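Local coordinates for protein ribulose bisphosphate carboxylase (Hyperthermus butylicus DSM 5456, PDB 6HUN) that probably adds CO2 and water to ribulose 1,5-bisphosphate to give two molecules of 3-phosphoglycerate, as a form III Rubisco thought to act in archaeal AMP degradation, at residues P178-T183 with D205-S210; A218-V223 with K238-N243. All coordinates share one frame; numbering follows the deposited sequence.

Interaction 1 (P178-T183 with D205-S210); sequences PKLGYT and DENFAS
Lys179 begins with its CG in the crowded position between the backbone N and the carbonyl carbon (chi1 38°), runs extended through chi2, and then bends at chi3 (-110°), so that the ammonium group is carried across to the two acids at the start of 205-210. Glu206 meets it with a chain folded at chi2 (-75°). NZ forms salt bridges with both carboxylates: Asp205 OD2, 2.9 Å away, is approached nearly along its C-O axis, while Glu206 OE1, 2.7 Å from NZ, uses its syn lone pair. The lysine's methylene groups also lie across the aspartate, with CD 3.0 Å from Asp205 OD2. Farther along, Leu180 places CD2 over one face of the Phe208 ring, displaced toward the rim, in a CH-pi contact 3.9 Å from the centroid, and sets CD1 against the amide of Asn207. A type I turn, closed by a hydrogen bond from Phe208 N to Asp205 O (3.1 Å), brings Asp205, Glu206, Asn207 and Phe208 together against 178-183. On the backbone side, a water donates to Lys179 O and accepts from Asp205 N. Glu65 of the second subunit gives Lys179 NZ another salt bridge, and Asn207 ND2 donates hydrogen bonds to Ser67 O and Ser121 OG of that subunit. An alanine in place of Lys179 would remove all three salt bridges and would probably let the two acid groups shift relative to each other. Lys179 is predicted to bind substrate, and Asp205 and Glu206 to bind Mg2+. By bridging both acids, NZ would tend to favour their charged forms, whereas the close approach of Asp205 OD2 to Glu206 OE2 (2.8 Å) would probably act in the opposite direction.

Interaction 2 (A218-V223 with K238-N243); sequences ARLKEV and KGYLAN
A single tyrosine from the strand carries almost the whole contact: Tyr240 reaches across to segment 218-223 of helix 216-234 and is met on its hydroxyl, at its edge and over one face by three helix residues. Its CG stands anti to the backbone N (chi1 177°), which extends the ring from the barrel wall toward the helix. At the tip, Arg219 NE donates to Tyr240 OH at 3.1 Å, with the hydroxyl close to the guanidinium plane and the N-H...O angle a moderate 148°. The arginine is bent at chi3 (97°), and its guanidinium stands nearly perpendicular to the phenol ring. Val223 covers one ring face: its CG1, anti to the backbone N, sits 3.7 Å from the Tyr240 centroid in a CH-pi contact offset toward the rim. The opposite face is met by Ala242 CB, from two residues along the same strand, so the ring is sandwiched between methyl groups. Leu220 comes in at the ring edge, its CD1 3.8 Å from Tyr240 CD2. The buried polar ends are tied by Asp204, whose OD1 bonds to Tyr240 OH and whose OD2 forms a salt bridge with Arg219 NH2, which also hydrogen-bonds Ala209 O. With two bonds at its hydroxyl and methyl groups on both faces, the ring is probably held against rotation. The segment axes of 218-223 and 239-243 run antiparallel, 10.4 Å apart, as expected where helix 216-234 links the parallel strands 201-203 and 239-243 in a TIM-barrel beta-alpha-beta unit. Tyr187 of helix 184-196 packs against Arg219, Val223 and Tyr240, and Leu257 and Val258 of helix 248-260 bear on Leu220, so the contact lies in the layer between the barrel strands and the surrounding helices.

In the fold
Both contacts belong to the eight-stranded parallel barrel of the catalytic domain, on the same side of the chain's centre, with their own centres about 12 Å apart. They follow one another in sequence: interaction 1 joins the loops after strands 171-174 and 201-203, and interaction 2 packs helix 216-234 on strand 239-243, the next strand of the barrel. The loop 205-210 leads toward that helix and also touches interaction 2 directly, with probable hydrogen bonds from Arg219 NH2 to Ala209 O and from Asn243 ND2 to Asp205 O. The loop carrying the predicted metal ligands is thus bonded to both helix 216-234 and strand 239-243, and it also contacts the second subunit.

Interaction 1 (P178-T183 with D205-S210)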
loop_
_atom_site.group_PDB
_atom_site.type_symbol
_atom_site.label_atom_id
_atom_site.label_comp_id
_atom_site.label_asym_id
_atom_site.label_seq_id
_atom_site.Cartn_x
_atom_site.Cartn_y
_atom_site.Cartn_z
ATOM N N PRO A 178 20.828 7.755 -17.270
ATOM C CA PRO A 178 19.867 6.751 -16.780
ATOM C C PRO A 178 19.461 7.035 -15.345
ATOM O O PRO A 178 20.165 7.805 -14.677
ATOM C CB PRO A 178 20.653 5.449 -16.877
ATOM C CG PRO A 178 22.107 5.903 -16.706
ATOM C CD PRO A 178 22.194 7.209 -17.403
ATOM N N LYS A 179 18.371 6.428 -14.866
ATOM C CA LYS A 179 17.885 6.766 -13.534
ATOM C C LYS A 179 18.792 6.213 -12.444
ATOM O O LYS A 179 18.796 6.752 -11.332
ATOM C CB LYS A 179 16.440 6.281 -13.337
ATOM C CG LYS A 179 16.134 4.924 -13.986
ATOM C CD LYS A 179 14.649 4.613 -14.118
ATOM C CE LYS A 179 14.213 3.492 -13.164
ATOM N NZ LYS A 179 12.719 3.499 -13.014
ATOM N N LEU A 180 19.581 5.174 -12.736
ATOM C CA LEU A 180 20.563 4.678 -11.777
ATOM C C LEU A 180 21.866 4.381 -12.497
ATOM O O LEU A 180 21.891 4.154 -13.709
ATOM C CB LEU A 180 20.085 3.415 -11.033
ATOM C CG LEU A 180 18.989 3.518 -9.964
ATOM C CD1 LEU A 180 18.787 2.155 -9.300
ATOM C CD2 LEU A 180 19.250 4.572 -8.908
ATOM N N GLY A 181 22.960 4.419 -11.734
ATOM C CA GLY A 181 24.270 4.063 -12.272
ATOM C C GLY A 181 25.385 5.074 -12.030
ATOM O O GLY A 181 26.546 4.808 -12.349
ATOM N N TYR A 182 25.041 6.235 -11.475
ATOM C CA TYR A 182 25.973 7.322 -11.211
ATOM C C TYR A 182 26.536 7.225 -9.792
ATOM O O TYR A 182 25.799 6.979 -8.829
ATOM C CB TYR A 182 25.262 8.675 -11.402
ATOM C CG TYR A 182 24.920 9.016 -12.844
ATOM C CD1 TYR A 182 25.934 9.225 -13.775
ATOM C CD2 TYR A 182 23.592 9.119 -13.275
ATOM C CE1 TYR A 182 25.648 9.531 -15.091
ATOM C CE2 TYR A 182 23.287 9.423 -14.610
ATOM C CZ TYR A 182 24.326 9.627 -15.509
ATOM O OH TYR A 182 24.092 9.936 -16.841
ATOM N N THR A 183 27.842 7.441 -9.656
ATOM C CA THR A 183 28.405 7.688 -8.334
ATOM C C THR A 183 27.985 9.082 -7.857
ATOM O O THR A 183 27.454 9.882 -8.634
ATOM C CB THR A 183 29.928 7.540 -8.359
ATOM O OG1 THR A 183 30.488 8.499 -9.262
ATOM C CG2 THR A 183 30.315 6.136 -8.793
ATOM N N ASP A 205 14.958 9.522 -9.183
ATOM C CA ASP A 205 13.890 8.632 -9.615
ATOM C C ASP A 205 13.341 7.852 -8.416
ATOM O O ASP A 205 13.913 7.861 -7.322
ATOM C CB ASP A 205 14.375 7.706 -10.723
ATOM C CG ASP A 205 13.275 7.395 -11.745
ATOM O OD1 ASP A 205 12.551 8.319 -12.183
ATOM O OD2 ASP A 205 13.118 6.218 -12.106
ATOM N N GLU A 206 12.177 7.189 -8.624
ATOM C CA GLU A 206 11.436 6.569 -7.525
ATOM C C GLU A 206 12.208 5.459 -6.828
ATOM O O GLU A 206 11.932 5.168 -5.652
ATOM C CB GLU A 206 10.088 6.034 -8.044
ATOM C CG GLU A 206 10.191 4.770 -8.876
ATOM C CD GLU A 206 10.728 5.003 -10.269
ATOM O OE1 GLU A 206 11.178 4.005 -10.890
ATOM O OE2 GLU A 206 10.710 6.175 -10.742
ATOM N N ASN A 207 13.162 4.839 -7.479
ATOM C CA ASN A 207 13.833 3.721 -6.826
ATOM C C ASN A 207 15.212 4.115 -6.349
ATOM O O ASN A 207 15.998 3.265 -5.934
ATOM C CB ASN A 207 13.845 2.460 -7.725
ATOM C CG ASN A 207 14.664 2.615 -8.967
ATOM O OD1 ASN A 207 15.072 3.710 -9.300
ATOM N ND2 ASN A 207 14.952 1.505 -9.648
ATOM N N PHE A 208 15.518 5.410 -6.372
ATOM C CA PHE A 208 16.758 5.887 -5.768
ATOM C C PHE A 208 16.493 6.020 -4.280
ATOM O O PHE A 208 15.435 6.521 -3.885
ATOM C CB PHE A 208 17.156 7.219 -6.363
ATOM C CG PHE A 208 18.628 7.401 -6.500
ATOM C CD1 PHE A 208 19.518 6.504 -5.903
ATOM C CD2 PHE A 208 19.138 8.489 -7.189
ATOM C CE1 PHE A 208 20.891 6.661 -5.993
ATOM C CE2 PHE A 208 20.509 8.659 -7.285
ATOM C CZ PHE A 208 21.394 7.735 -6.676
ATOM N N ALA A 209 17.389 5.472 -3.455
ATOM C CA ALA A 209 17.220 5.565 -2.010
ATOM C C ALA A 209 18.604 5.795 -1.417
ATOM O O ALA A 209 19.184 6.876 -1.599
ATOM C CB ALA A 209 16.559 4.300 -1.427
ATOM N N SER A 210 19.183 4.788 -0.764
ATOM C CA SER A 210 20.559 4.898 -0.347
ATOM C C SER A 210 21.318 3.606 -0.605
ATOM O O SER A 210 21.946 3.046 0.290
ATOM C CB SER A 210 20.694 5.300 1.122
ATOM O OG SER A 210 22.043 5.707 1.407
HETATM O O HOH W 1 17.613 9.328 -10.534
#

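Interaction 2 (A218-V223 with K238-N243)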
loop_
_atom_site.group_PDB
_atom_site.type_symbol
_atom_site.label_atom_id
_atom_site.label_comp_id
_atom_site.label_asym_id
_atom_site.label_seq_id
_atom_site.Cartn_x
_atom_site.Cartn_y
_atom_site.Cartn_z
ATOM N N ALA A 218 26.235 11.202 0.605
ATOM C CA ALA A 218 27.264 11.593 -0.346
ATOM C C ALA A 218 26.637 12.124 -1.632
ATOM O O ALA A 218 27.165 13.055 -2.232
ATOM C CB ALA A 218 28.207 10.416 -0.616
ATOM N N ARG A 219 25.498 11.576 -2.037
ATOM C CA ARG A 219 24.769 12.070 -3.211
ATOM C C ARG A 219 24.202 13.474 -2.981
ATOM O O ARG A 219 24.394 14.386 -3.816
ATOM C CB ARG A 219 23.637 11.092 -3.553
ATOM C CG ARG A 219 22.688 11.606 -4.595
ATOM C CD ARG A 219 21.810 10.453 -5.086
ATOM N NE ARG A 219 20.512 10.379 -4.433
ATOM C CZ ARG A 219 20.153 9.397 -3.617
ATOM N NH1 ARG A 219 21.016 8.424 -3.338
ATOM N NH2 ARG A 219 18.943 9.404 -3.081
ATOM N N LEU A 220 23.584 13.684 -1.815
ATOM C CA LEU A 220 23.015 14.980 -1.450
ATOM C C LEU A 220 24.080 16.084 -1.406
ATOM O O LEU A 220 23.851 17.190 -1.899
ATOM C CB LEU A 220 22.322 14.857 -0.093
ATOM C CG LEU A 220 21.732 16.103 0.550
ATOM C CD1 LEU A 220 20.696 16.663 -0.415
ATOM C CD2 LEU A 220 21.168 15.836 1.983
ATOM N N LYS A 221 25.229 15.819 -0.794
ATOM C CA LYS A 221 26.318 16.803 -0.828
ATOM C C LYS A 221 26.673 17.202 -2.260
ATOM O O LYS A 221 26.847 18.391 -2.565
ATOM C CB LYS A 221 27.554 16.229 -0.144
ATOM C CG LYS A 221 27.367 15.817 1.311
ATOM C CD LYS A 221 28.666 15.249 1.907
ATOM C CE LYS A 221 29.701 16.344 2.170
ATOM N NZ LYS A 221 30.394 16.843 0.934
ATOM N N GLU A 222 26.853 16.218 -3.145
ATOM C CA GLU A 222 27.256 16.527 -4.513
ATOM C C GLU A 222 26.184 17.305 -5.271
ATOM O O GLU A 222 26.515 18.149 -6.118
ATOM C CB GLU A 222 27.610 15.256 -5.273
ATOM C CG GLU A 222 28.890 14.597 -4.840
ATOM C CD GLU A 222 30.065 15.511 -5.022
ATOM O OE1 GLU A 222 30.315 15.953 -6.180
ATOM O OE2 GLU A 222 30.724 15.811 -3.999
ATOM N N VAL A 223 24.904 17.037 -5.002
ATOM C CA VAL A 223 23.853 17.788 -5.685
ATOM C C VAL A 223 23.692 19.185 -5.093
ATOM O O VAL A 223 23.456 20.149 -5.832
ATOM C CB VAL A 223 22.519 17.007 -5.666
ATOM C CG1 VAL A 223 21.379 17.842 -6.318
ATOM C CG2 VAL A 223 22.715 15.687 -6.369
ATOM N N LYS A 238 16.905 27.139 -7.090
ATOM C CA LYS A 238 16.770 25.784 -7.601
ATOM C C LYS A 238 16.533 24.874 -6.408
ATOM O O LYS A 238 16.858 25.226 -5.283
ATOM C CB LYS A 238 18.022 25.298 -8.331
ATOM C CG LYS A 238 18.646 26.342 -9.289
ATOM C CD LYS A 238 18.007 26.168 -10.648
ATOM C CE LYS A 238 18.584 27.220 -11.672
ATOM N NZ LYS A 238 18.135 26.965 -13.083
ATOM N N GLY A 239 15.999 23.710 -6.657
ATOM C CA GLY A 239 15.738 22.781 -5.567
ATOM C C GLY A 239 15.985 21.357 -6.008
ATOM O O GLY A 239 16.090 21.078 -7.189
ATOM N N TYR A 240 16.043 20.430 -5.024
ATOM C CA TYR A 240 16.333 19.025 -5.303
ATOM C C TYR A 240 15.215 18.174 -4.697
ATOM O O TYR A 240 14.906 18.339 -3.510
ATOM C CB TYR A 240 17.685 18.658 -4.678
ATOM C CG TYR A 240 18.148 17.233 -4.787
ATOM C CD1 TYR A 240 17.680 16.382 -5.783
ATOM C CD2 TYR A 240 19.037 16.710 -3.848
ATOM C CE1 TYR A 240 18.122 15.058 -5.856
ATOM C CE2 TYR A 240 19.482 15.406 -3.915
ATOM C CZ TYR A 240 19.027 14.588 -4.904
ATOM O OH TYR A 240 19.484 13.300 -4.959
ATOM N N LEU A 241 14.575 17.325 -5.506
ATOM C CA LEU A 241 13.518 16.448 -4.962
ATOM C C LEU A 241 14.259 15.174 -4.569
ATOM O O LEU A 241 14.378 14.232 -5.348
ATOM C CB LEU A 241 12.371 16.212 -5.964
ATOM C CG LEU A 241 11.717 17.454 -6.612
ATOM C CD1 LEU A 241 10.694 17.102 -7.742
ATOM C CD2 LEU A 241 11.081 18.375 -5.550
ATOM N N ALA A 242 14.776 15.165 -3.339
ATOM C CA ALA A 242 15.614 14.088 -2.834
ATOM C C ALA A 242 14.738 12.977 -2.309
ATOM O O ALA A 242 13.867 13.212 -1.463
ATOM C CB ALA A 242 16.522 14.575 -1.699
ATOM N N ASN A 243 14.995 11.763 -2.767
ATOM C CA ASN A 243 14.137 10.632 -2.400
ATOM C C ASN A 243 14.536 10.110 -1.006
ATOM O O ASN A 243 15.607 9.521 -0.838
ATOM C CB ASN A 243 14.229 9.552 -3.466
ATOM C CG ASN A 243 13.056 8.576 -3.386
ATOM O OD1 ASN A 243 12.469 8.430 -2.346
ATOM N ND2 ASN A 243 12.655 7.991 -4.512
#